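Local coordinates for protein aldolase (Klebsiella pneumoniae, PDB 6VOQ) that binds a zinc ion and belongs to the class II aldolase/adducin family of alpha/beta proteins, with four chains in its assembly, at residues A[75-79]-A[92-96]; A[26-31]-A[43-49]; A[100-105]-A[157-163]. All blocks are in the same frame, centred on the assembly; numbering follows the deposited sequence.

Contact 1: A[75-79]-A[92-96]; sequences EVTFH and IVHLH. With ZN (zinc ion), chain B.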
loop_
_atom_site.group_PDB
_atom_site.type_symbol
_atom_site.label_atom_id
_atom_site.label_comp_id
_atom_site.label_asym_id
_atom_site.label_seq_id
_atom_site.Cartn_x
_atom_site.Cartn_y
_atom_site.Cartn_z
ATOM N N GLU A 75 7.949 6.439 -25.519
ATOM C CA GLU A 75 9.096 6.747 -24.676
ATOM C C GLU A 75 10.290 5.842 -24.942
ATOM O O GLU A 75 11.372 6.091 -24.389
ATOM C CB GLU A 75 8.689 6.672 -23.206
ATOM C CG GLU A 75 7.533 7.595 -22.891
ATOM C CD GLU A 75 7.243 7.699 -21.419
ATOM O OE1 GLU A 75 7.670 8.703 -20.807
ATOM O OE2 GLU A 75 6.587 6.784 -20.877
ATOM N N VAL A 76 10.127 4.818 -25.786
ATOM C CA VAL A 76 11.255 3.979 -26.175
ATOM C C VAL A 76 12.299 4.798 -26.920
ATOM O O VAL A 76 13.476 4.422 -26.954
ATOM C CB VAL A 76 10.751 2.776 -27.005
ATOM C CG1 VAL A 76 11.908 1.938 -27.544
ATOM C CG2 VAL A 76 9.824 1.914 -26.152
ATOM N N THR A 77 11.892 5.937 -27.490
ATOM C CA THR A 77 12.838 6.866 -28.097
ATOM C C THR A 77 13.991 7.195 -27.152
ATOM O O THR A 77 15.162 7.149 -27.551
ATOM C CB THR A 77 12.119 8.146 -28.524
ATOM O OG1 THR A 77 11.130 7.830 -29.511
ATOM C CG2 THR A 77 13.109 9.121 -29.136
ATOM N N PHE A 78 13.693 7.536 -25.895
ATOM C CA PHE A 78 14.803 7.871 -25.011
ATOM C C PHE A 78 15.372 6.655 -24.290
ATOM O O PHE A 78 16.453 6.753 -23.711
ATOM C CB PHE A 78 14.422 8.987 -24.008
ATOM C CG PHE A 78 13.326 8.640 -23.017
ATOM C CD1 PHE A 78 13.525 7.713 -22.008
ATOM C CD2 PHE A 78 12.130 9.327 -23.042
ATOM C CE1 PHE A 78 12.524 7.429 -21.099
ATOM C CE2 PHE A 78 11.123 9.058 -22.126
ATOM C CZ PHE A 78 11.318 8.112 -21.158
ATOM N N HIS A 79 14.684 5.512 -24.320
ATOM C CA HIS A 79 15.347 4.256 -23.990
ATOM C C HIS A 79 16.541 4.026 -24.906
ATOM O O HIS A 79 17.649 3.734 -24.443
ATOM C CB HIS A 79 14.373 3.094 -24.132
ATOM C CG HIS A 79 13.415 2.952 -22.999
ATOM N ND1 HIS A 79 13.293 1.786 -22.275
ATOM C CD2 HIS A 79 12.510 3.817 -22.484
ATOM C CE1 HIS A 79 12.361 1.942 -21.353
ATOM N NE2 HIS A 79 11.873 3.165 -21.457
ATOM N N ILE A 92 16.196 -1.415 -19.422
ATOM C CA ILE A 92 15.799 -0.121 -18.895
ATOM C C ILE A 92 14.396 -0.250 -18.335
ATOM O O ILE A 92 13.506 -0.804 -18.991
ATOM C CB ILE A 92 15.842 0.986 -19.964
ATOM C CG1 ILE A 92 17.273 1.296 -20.371
ATOM C CG2 ILE A 92 15.180 2.251 -19.445
ATOM C CD1 ILE A 92 17.343 2.452 -21.357
ATOM N N VAL A 93 14.205 0.259 -17.124
ATOM C CA VAL A 93 12.903 0.341 -16.485
ATOM C C VAL A 93 12.570 1.816 -16.362
ATOM O O VAL A 93 13.335 2.587 -15.773
ATOM C CB VAL A 93 12.903 -0.354 -15.115
ATOM C CG1 VAL A 93 11.693 0.073 -14.270
ATOM C CG2 VAL A 93 12.922 -1.854 -15.306
ATOM N N HIS A 94 11.464 2.224 -16.963
ATOM C CA HIS A 94 10.962 3.576 -16.800
ATOM C C HIS A 94 9.603 3.510 -16.126
ATOM O O HIS A 94 8.693 2.836 -16.619
ATOM C CB HIS A 94 10.851 4.307 -18.127
ATOM C CG HIS A 94 10.125 5.609 -18.011
ATOM N ND1 HIS A 94 10.538 6.614 -17.161
ATOM C CD2 HIS A 94 8.996 6.058 -18.606
ATOM C CE1 HIS A 94 9.707 7.635 -17.256
ATOM N NE2 HIS A 94 8.762 7.323 -18.125
ATOM N N LEU A 95 9.471 4.197 -15.003
ATOM C CA LEU A 95 8.228 4.232 -14.253
ATOM C C LEU A 95 7.947 5.659 -13.823
ATOM O O LEU A 95 8.840 6.506 -13.794
ATOM C CB LEU A 95 8.292 3.348 -13.006
ATOM C CG LEU A 95 8.494 1.862 -13.197
ATOM C CD1 LEU A 95 8.812 1.289 -11.845
ATOM C CD2 LEU A 95 7.239 1.240 -13.778
ATOM N N HIS A 96 6.688 5.922 -13.495
ATOM C CA HIS A 96 6.335 7.117 -12.741
ATOM C C HIS A 96 6.126 6.768 -11.280
ATOM O O HIS A 96 5.113 7.153 -10.684
ATOM C CB HIS A 96 5.096 7.787 -13.328
ATOM C CG HIS A 96 5.223 8.124 -14.779
ATOM N ND1 HIS A 96 4.198 8.695 -15.502
ATOM C CD2 HIS A 96 6.250 7.968 -15.645
ATOM C CE1 HIS A 96 4.584 8.869 -16.752
ATOM N NE2 HIS A 96 5.826 8.435 -16.866
HETATM ZN ZN ZN B . 7.062 8.578 -18.639
#
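The zinc site of this aldolase-family fold brings E75 and H94 together. Their nearest atoms, OE1 and NE2, lie 3.2 Å apart, not as a hydrogen bond but because both bind the metal. OE1 of E75 is 2.3 Å from the zinc ion and NE2 of H94 is 2.2 Å from it, with H96 NE2 bound at the same 2.2 Å. The carboxylate of E75 stands at 83° to the H94 ring, and its OE2 comes to the ring edge, in plane. H161 of the same chain supplies the remaining protein ligand. Three ligands thus come from two parts of the fold: E75 from the segment leading into helix 76-83, H94 from the end of strand 91-94 and H96 from the loop just after it. F78 turns its edge onto the face of H94 in a T-shaped stack, planes at 88°, with CZ 4.0 Å above the ring centre. In H94 the ring is anti to the backbone N (chi1 170°), which directs NE2 at the metal, while ND1 is hydrogen-bonded to P163 O; this second-shell bond probably fixes the ring's rotation. Further from the zinc ion, I92 CG2 sits over the face of the H79 ring, 3.7 Å from its centroid, in a CH-pi contact. H79 ND1 is hydrogen-bonded to S32 OG.

Contact 2: A[26-31]-A[43-49]; sequences GSAGNL and TPTGACL
L31 and T43 are joined by two hydrogen bonds. The amide of T43 donates to L31 O over 3.0 Å, and the amide of L31 returns a bond to T43 OG1, 3.2 Å long and bent only to 158°. The second bond ends on a hydroxyl instead of a backbone carbonyl, so the antiparallel pairing inherited from strands 30-34 and 40-42 finishes through a side chain. This works because OG1 of T43 lies between its own N and carbonyl carbon (chi1 60°), facing the strand. Past that point the chain of 43-49 leaves the strand edge through a type II beta turn from P44 to A47.

Two waters bridge the chains where they diverge. One water lies 2.6 Å from T43 OG1 and donates to G29 O and P44 O. A second donates to G26 O and A28 O and accepts the amide of L49, over 3.0 Å in that last case, which ties the returning chain to the 26-28 loop.

Packing is lighter. CG2 of T43 rests 3.8 Å from L31 CB, and L49 CD2 reaches L31 CG at 4.3 Å. The isobutyl group of L49 also lies near the backbone of A28 and G29; G29 adopts backbone angles that call for glycine.

Around this hairpin base, helix 4-20 supports L31 and T43 through M11, and C48 through F19. Strand 91-94 lies on the other edge of strand 30-34, where V93 touches L31, while S27 packs on N175 of the second subunit.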
loop_
_atom_site.group_PDB
_atom_site.type_symbol
_atom_site.label_atom_id
_atom_site.label_comp_id
_atom_site.label_asym_id
_atom_site.label_seq_id
_atom_site.Cartn_x
_atom_site.Cartn_y
_atom_site.Cartn_z
ATOM N N GLY A 26 -2.113 2.666 -14.044
ATOM C CA GLY A 26 -2.748 3.108 -15.276
ATOM C C GLY A 26 -1.911 2.771 -16.492
ATOM O O GLY A 26 -1.409 1.653 -16.642
ATOM N N SER A 27 -1.755 3.755 -17.372
ATOM C CA SER A 27 -1.025 3.603 -18.622
ATOM C C SER A 27 0.450 3.974 -18.505
ATOM O O SER A 27 1.147 3.992 -19.524
ATOM C CB SER A 27 -1.687 4.453 -19.711
ATOM O OG SER A 27 -1.328 5.824 -19.580
ATOM N N ALA A 28 0.942 4.267 -17.302
ATOM C CA ALA A 28 2.279 4.823 -17.134
ATOM C C ALA A 28 3.342 3.735 -17.050
ATOM O O ALA A 28 3.133 2.680 -16.442
ATOM C CB ALA A 28 2.353 5.695 -15.883
ATOM N N GLY A 29 4.483 4.008 -17.658
ATOM C CA GLY A 29 5.644 3.157 -17.518
ATOM C C GLY A 29 5.906 2.336 -18.764
ATOM O O GLY A 29 5.008 2.054 -19.563
ATOM N N ASN A 30 7.164 1.950 -18.939
ATOM C CA ASN A 30 7.536 1.069 -20.032
ATOM C C ASN A 30 8.833 0.354 -19.676
ATOM O O ASN A 30 9.616 0.826 -18.848
ATOM C CB ASN A 30 7.671 1.838 -21.347
ATOM C CG ASN A 30 8.324 3.180 -21.167
ATOM O OD1 ASN A 30 9.546 3.282 -21.093
ATOM N ND2 ASN A 30 7.512 4.228 -21.095
ATOM N N LEU A 31 9.030 -0.803 -20.293
ATOM C CA LEU A 31 10.198 -1.637 -20.075
ATOM C C LEU A 31 10.861 -1.890 -21.417
ATOM O O LEU A 31 10.187 -1.980 -22.448
ATOM C CB LEU A 31 9.825 -2.984 -19.396
ATOM C CG LEU A 31 8.826 -2.904 -18.227
ATOM C CD1 LEU A 31 8.363 -4.279 -17.769
ATOM C CD2 LEU A 31 9.417 -2.132 -17.058
ATOM N N THR A 43 7.898 -2.688 -24.251
ATOM C CA THR A 43 6.464 -2.739 -24.036
ATOM C C THR A 43 5.759 -1.828 -25.038
ATOM O O THR A 43 6.248 -0.738 -25.344
ATOM C CB THR A 43 6.107 -2.331 -22.598
ATOM O OG1 THR A 43 6.561 -1.005 -22.339
ATOM C CG2 THR A 43 6.764 -3.257 -21.601
ATOM N N PRO A 44 4.625 -2.248 -25.583
ATOM C CA PRO A 44 4.022 -1.498 -26.689
ATOM C C PRO A 44 3.350 -0.220 -26.205
ATOM O O PRO A 44 3.193 0.036 -25.009
ATOM C CB PRO A 44 3.016 -2.489 -27.280
ATOM C CG PRO A 44 2.680 -3.404 -26.156
ATOM C CD PRO A 44 3.919 -3.514 -25.312
ATOM N N THR A 45 2.969 0.601 -27.177
ATOM C CA THR A 45 2.310 1.871 -26.898
ATOM C C THR A 45 0.960 1.653 -26.215
ATOM O O THR A 45 0.311 0.618 -26.383
ATOM C CB THR A 45 2.126 2.661 -28.198
ATOM O OG1 THR A 45 1.591 3.954 -27.913
ATOM C CG2 THR A 45 1.188 1.922 -29.156
ATOM N N GLY A 46 0.549 2.642 -25.422
ATOM C CA GLY A 46 -0.747 2.616 -24.771
ATOM C C GLY A 46 -1.005 1.362 -23.963
ATOM O O GLY A 46 -2.157 0.960 -23.765
ATOM N N ALA A 47 0.065 0.736 -23.492
ATOM C CA ALA A 47 -0.015 -0.527 -22.781
ATOM C C ALA A 47 -0.112 -0.299 -21.280
ATOM O O ALA A 47 0.244 0.761 -20.757
ATOM C CB ALA A 47 1.199 -1.401 -23.096
ATOM N N CYS A 48 -0.607 -1.323 -20.594
ATOM C CA CYS A 48 -0.694 -1.351 -19.143
ATOM C C CYS A 48 0.198 -2.482 -18.647
ATOM O O CYS A 48 0.020 -3.637 -19.048
ATOM C CB CYS A 48 -2.148 -1.541 -18.688
ATOM S SG CYS A 48 -2.382 -1.972 -16.950
ATOM N N LEU A 49 1.171 -2.143 -17.797
ATOM C CA LEU A 49 2.185 -3.113 -17.397
ATOM C C LEU A 49 1.595 -4.360 -16.756
ATOM O O LEU A 49 2.248 -5.409 -16.757
ATOM C CB LEU A 49 3.176 -2.467 -16.436
ATOM C CG LEU A 49 4.042 -1.401 -17.101
ATOM C CD1 LEU A 49 5.137 -0.947 -16.159
ATOM C CD2 LEU A 49 4.624 -1.945 -18.391
HETATM O O HOH W 1 0.966 0.628 -16.618
HETATM O O HOH W 2 4.632 0.773 -22.578
#

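Contact 3: A[100-105]-A[157-163]; sequences LTALSC and LLANHGP. With ZN (zinc ion), chain B.
S104 OG accepts the amide of H161 at 2.9 Å, with an angle of 163° at the hydrogen, and donates its own proton to T101 O one helical turn back. Next to it the S104 carbonyl takes the amide of N160 at 2.8 Å; that donor stands 67° out of the carbonyl plane, away from the lone-pair directions. The last part of the 98-104 helix segment, through S104, holds two successive amides of the hairpin between strands 155-158 and 162-167.

The apolar side chains lie on the flank toward the strands. L157 CD1 lies 3.6 Å from S104 CB and close to the L100 carbonyl oxygen, and the L157 side chain crosses that of L103 at about a right angle, CD2 to CD2 3.8 Å. L100 lies obliquely on the P163 ring, CD1 to CG 3.6 Å. T101 CG2 comes within 3.3 Å of H161 O, while its hydroxyl has S97 O as the main partner. At the far end C105 SG leans on N160 CA at 3.9 Å; N160 ND2 itself is hydrogen-bonded to R196 O and F118 O of the second subunit.

A classic beta bulge, H161 and G162 opposite L158, interrupts the strand pairing here. CG of H161 is anti to the backbone N (chi1 -170°), and NE2 binds the zinc ion at 2.1 Å. Because the buried S104 hydroxyl is gripped as both donor and acceptor, this serine probably serves as a second shell that sets the backbone of the metal ligand.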
loop_
_atom_site.group_PDB
_atom_site.type_symbol
_atom_site.label_atom_id
_atom_site.label_comp_id
_atom_site.label_asym_id
_atom_site.label_seq_id
_atom_site.Cartn_x
_atom_site.Cartn_y
_atom_site.Cartn_z
ATOM N N LEU A 100 9.884 8.696 -6.470
ATOM C CA LEU A 100 10.882 9.195 -7.408
ATOM C C LEU A 100 10.297 10.280 -8.298
ATOM O O LEU A 100 10.996 11.245 -8.627
ATOM C CB LEU A 100 11.451 8.050 -8.243
ATOM C CG LEU A 100 12.568 7.239 -7.575
ATOM C CD1 LEU A 100 12.825 5.942 -8.339
ATOM C CD2 LEU A 100 13.858 8.057 -7.444
ATOM N N THR A 101 9.018 10.152 -8.679
ATOM C CA THR A 101 8.350 11.215 -9.421
ATOM C C THR A 101 8.196 12.464 -8.560
ATOM O O THR A 101 8.387 13.587 -9.044
ATOM C CB THR A 101 6.973 10.747 -9.906
ATOM O OG1 THR A 101 7.113 9.637 -10.801
ATOM C CG2 THR A 101 6.221 11.880 -10.617
ATOM N N ALA A 102 7.813 12.282 -7.291
ATOM C CA ALA A 102 7.718 13.408 -6.367
ATOM C C ALA A 102 9.045 14.137 -6.278
ATOM O O ALA A 102 9.115 15.356 -6.472
ATOM C CB ALA A 102 7.291 12.926 -4.984
ATOM N N LEU A 103 10.115 13.392 -5.997
ATOM C CA LEU A 103 11.449 13.972 -5.990
ATOM C C LEU A 103 11.741 14.727 -7.278
ATOM O O LEU A 103 12.437 15.750 -7.253
ATOM C CB LEU A 103 12.479 12.871 -5.768
ATOM C CG LEU A 103 13.931 13.298 -5.612
ATOM C CD1 LEU A 103 14.126 14.046 -4.312
ATOM C CD2 LEU A 103 14.791 12.077 -5.642
ATOM N N SER A 104 11.203 14.256 -8.407
ATOM C CA SER A 104 11.506 14.882 -9.693
ATOM C C SER A 104 10.791 16.211 -9.880
ATOM O O SER A 104 11.180 16.978 -10.765
ATOM C CB SER A 104 11.136 13.938 -10.848
ATOM O OG SER A 104 9.820 14.197 -11.319
ATOM N N CYS A 105 9.764 16.498 -9.079
ATOM C CA CYS A 105 9.032 17.758 -9.154
ATOM C C CYS A 105 9.542 18.814 -8.188
ATOM O O CYS A 105 8.968 19.904 -8.131
ATOM C CB CYS A 105 7.533 17.530 -8.905
ATOM S SG CYS A 105 6.788 16.263 -9.939
ATOM N N LEU A 157 16.905 10.912 -13.417
ATOM C CA LEU A 157 15.627 11.444 -12.964
ATOM C C LEU A 157 15.201 12.522 -13.948
ATOM O O LEU A 157 15.857 13.566 -14.053
ATOM C CB LEU A 157 15.723 11.977 -11.540
ATOM C CG LEU A 157 14.421 12.342 -10.826
ATOM C CD1 LEU A 157 13.467 11.171 -10.784
ATOM C CD2 LEU A 157 14.710 12.817 -9.419
ATOM N N LEU A 158 14.123 12.247 -14.686
ATOM C CA LEU A 158 13.503 13.239 -15.557
ATOM C C LEU A 158 12.629 14.154 -14.711
ATOM O O LEU A 158 11.653 13.698 -14.107
ATOM C CB LEU A 158 12.665 12.564 -16.639
ATOM C CG LEU A 158 13.300 11.465 -17.479
ATOM C CD1 LEU A 158 12.301 11.043 -18.539
ATOM C CD2 LEU A 158 14.580 11.934 -18.126
ATOM N N ALA A 159 12.996 15.428 -14.642
ATOM C CA ALA A 159 12.267 16.370 -13.807
ATOM C C ALA A 159 10.798 16.408 -14.209
ATOM O O ALA A 159 10.464 16.283 -15.388
ATOM C CB ALA A 159 12.893 17.757 -13.920
ATOM N N ASN A 160 9.920 16.560 -13.214
ATOM C CA ASN A 160 8.471 16.616 -13.433
ATOM C C ASN A 160 7.978 15.420 -14.243
ATOM O O ASN A 160 7.125 15.548 -15.123
ATOM C CB ASN A 160 8.058 17.914 -14.124
ATOM C CG ASN A 160 8.482 19.134 -13.369
ATOM O OD1 ASN A 160 9.522 19.733 -13.661
ATOM N ND2 ASN A 160 7.682 19.524 -12.391
ATOM N N HIS A 161 8.517 14.245 -13.948
ATOM C CA HIS A 161 8.235 13.101 -14.794
ATOM C C HIS A 161 8.424 11.792 -14.044
ATOM O O HIS A 161 7.441 11.172 -13.625
ATOM C CB HIS A 161 9.127 13.145 -16.026
ATOM C CG HIS A 161 8.750 12.150 -17.077
ATOM N ND1 HIS A 161 9.171 12.258 -18.384
ATOM C CD2 HIS A 161 7.989 11.034 -17.017
ATOM C CE1 HIS A 161 8.688 11.247 -19.082
ATOM N NE2 HIS A 161 7.966 10.491 -18.276
ATOM N N GLY A 162 9.679 11.356 -13.885
ATOM C CA GLY A 162 9.973 10.114 -13.209
ATOM C C GLY A 162 11.327 9.514 -13.557
ATOM O O GLY A 162 12.097 10.070 -14.354
ATOM N N PRO A 163 11.633 8.354 -12.963
ATOM C CA PRO A 163 12.953 7.744 -13.138
ATOM C C PRO A 163 13.094 6.926 -14.415
ATOM O O PRO A 163 12.133 6.373 -14.956
ATOM C CB PRO A 163 13.062 6.827 -11.918
ATOM C CG PRO A 163 11.676 6.423 -11.675
ATOM C CD PRO A 163 10.856 7.646 -11.933
HETATM ZN ZN ZN B . 7.062 8.578 -18.639
#

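How the contacts relate
From the N terminus the three contacts close in series, none enclosing or crossing another. Contact 2 comes first, shutting an 11-residue loop that contains the turn between strands 30-34 and 40-42. Contact 1 follows, spanning 12 residues from the start of helix 76-83 to strand 91-94, and contact 3 closes the longest loop, 51 residues, between helix 98-104 and the 155-167 hairpin. One sheet unites them: strand 91-94 lies between 30-34 and 162-167, so contact 1 touches both others, through the H94 O to N30 N bond on one side and the shared zinc ion on the other. Contacts 2 and 3 stay apart, nearest atoms about 7 Å, yet each reaches the second subunit.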